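Local structure of transcriptional regulator (Vibrio vulnificus, 4IVN) at residues T40-A45 / T50-V55. The protein binds N-acetylmannosamine 6-phosphate and probably represses transcription of the nan genes for sialic acid catabolism by binding DNA. Sequence-based numbering, arbitrary orientation.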
# COMPACT_ATOMS: atom_id res chain seq x y z
N THR A 40 11.80 5.51 19.75
CA THR A 40 13.02 4.90 19.29
C THR A 40 14.10 5.06 20.34
O THR A 40 13.93 5.81 21.31
CB THR A 40 13.51 5.52 17.97
OG1 THR A 40 13.94 6.88 18.20
CG2 THR A 40 12.38 5.46 16.94
N ILE A 41 15.23 4.35 20.18
CA ILE A 41 16.30 4.54 21.18
C ILE A 41 16.70 6.01 21.16
O ILE A 41 17.01 6.60 22.24
CB ILE A 41 17.49 3.59 20.94
CG1 ILE A 41 18.49 3.71 22.07
CG2 ILE A 41 18.00 3.72 19.49
CD1 ILE A 41 19.52 2.60 21.98
N THR A 42 16.62 6.63 19.96
CA THR A 42 17.08 8.04 19.71
C THR A 42 16.15 8.99 20.48
O THR A 42 16.60 9.91 21.16
CB THR A 42 17.14 8.42 18.19
OG1 THR A 42 17.66 7.32 17.43
CG2 THR A 42 17.99 9.65 17.91
N ASP A 43 14.86 8.69 20.50
CA ASP A 43 13.90 9.49 21.34
C ASP A 43 14.12 9.33 22.82
O ASP A 43 14.15 10.32 23.57
CB ASP A 43 12.45 9.01 21.14
CG ASP A 43 11.89 9.42 19.78
OD1 ASP A 43 12.10 10.57 19.33
OD2 ASP A 43 11.17 8.57 19.20
N LEU A 44 14.22 8.08 23.28
CA LEU A 44 14.38 7.83 24.75
C LEU A 44 15.62 8.55 25.29
O LEU A 44 15.60 9.14 26.39
CB LEU A 44 14.53 6.35 25.01
CG LEU A 44 14.55 5.98 26.49
CD1 LEU A 44 13.42 6.65 27.25
CD2 LEU A 44 14.51 4.48 26.67
N ALA A 45 16.70 8.52 24.50
CA ALA A 45 17.92 9.23 24.80
C ALA A 45 17.72 10.73 24.88
O ALA A 45 18.12 11.38 25.89
CB ALA A 45 19.04 8.86 23.83
N THR A 50 20.24 11.74 28.00
CA THR A 50 21.31 10.80 28.33
C THR A 50 21.79 10.28 26.97
O THR A 50 21.13 10.50 25.96
CB THR A 50 20.81 9.66 29.30
OG1 THR A 50 19.85 8.79 28.64
CG2 THR A 50 20.11 10.23 30.52
N SER A 51 22.90 9.59 26.92
CA SER A 51 23.31 9.00 25.64
C SER A 51 22.46 7.75 25.29
O SER A 51 21.75 7.19 26.13
CB SER A 51 24.74 8.61 25.75
OG SER A 51 24.80 7.68 26.79
N GLU A 52 22.56 7.29 24.05
CA GLU A 52 21.98 6.02 23.73
C GLU A 52 22.73 4.91 24.45
O GLU A 52 22.16 3.87 24.74
CB GLU A 52 22.02 5.78 22.23
CG GLU A 52 21.33 6.86 21.45
CD GLU A 52 21.23 6.53 19.96
OE1 GLU A 52 21.60 5.40 19.56
OE2 GLU A 52 20.76 7.40 19.21
N ALA A 53 24.00 5.12 24.71
CA ALA A 53 24.75 4.09 25.51
C ALA A 53 24.16 3.85 26.92
O ALA A 53 24.19 2.73 27.46
CB ALA A 53 26.21 4.48 25.65
N THR A 54 23.69 4.93 27.53
CA THR A 54 23.10 4.87 28.87
C THR A 54 21.80 4.03 28.80
O THR A 54 21.59 3.13 29.61
CB THR A 54 22.83 6.26 29.46
OG1 THR A 54 24.04 7.03 29.49
CG2 THR A 54 22.30 6.14 30.91
N VAL A 55 20.98 4.31 27.79
CA VAL A 55 19.70 3.63 27.63
C VAL A 55 19.97 2.14 27.43
O VAL A 55 19.32 1.31 28.06
CB VAL A 55 18.93 4.24 26.42
CG1 VAL A 55 17.62 3.52 26.15
CG2 VAL A 55 18.67 5.72 26.63
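Ala45 and Val55 meet inside the helix-turn-helix of the RpiR-family domain, where a short turn joins helix 41-48 to helix 52-61. CG2 of Val55 lies 4.0 Å from CA of Ala45. The other methyl, CG1, stands anti to the backbone N (chi1 177°) and points at Leu44. It reaches Leu44 CD2 at 3.3 Å, tighter than a normal carbon contact. Ile41 comes alongside, running oppositely, with CG1 4.2 Å from Val55 CG1. Tyr67, at the start of helix 67-78, borders this apolar patch, touching Ile41, Leu44 and Val55. Leu44 also touches Tyr28 of helix 20-36.

The chain of Glu52 crosses that of Ile41 at about a right angle, and its CG packs 3.9 Å from Ala45 CB. Beyond CG the chain is extended, which brings OE2 beside Thr42, 3.6 Å from OG1.

One backbone bond ties the turn: Thr50 N donates to Ala45 O at 3.0 Å, nearly straight at 165°. Thr48 OG1 also bonds Ala45 O, Leu44 O and Thr50 OG1, so the two carbonyls share its one proton. Helix 41-48 starts with a capping box: Asp43 N donates to Thr40 OG1, and Thr40 N to Asp43 OD2 at 3.2 Å. Ser51 is the N-cap of helix 52-61, and its OG shares a hydrogen bond with Thr54 OG1.

The apolar side chains and the aliphatic part of Glu52 probably set the helix spacing, while Ala45 O, held by Thr50 N and sharing the Thr48 hydroxyl, probably steadies the turn. Helix 52-61 sits in the recognition-helix position, so this packing probably fixes its angle for DNA binding.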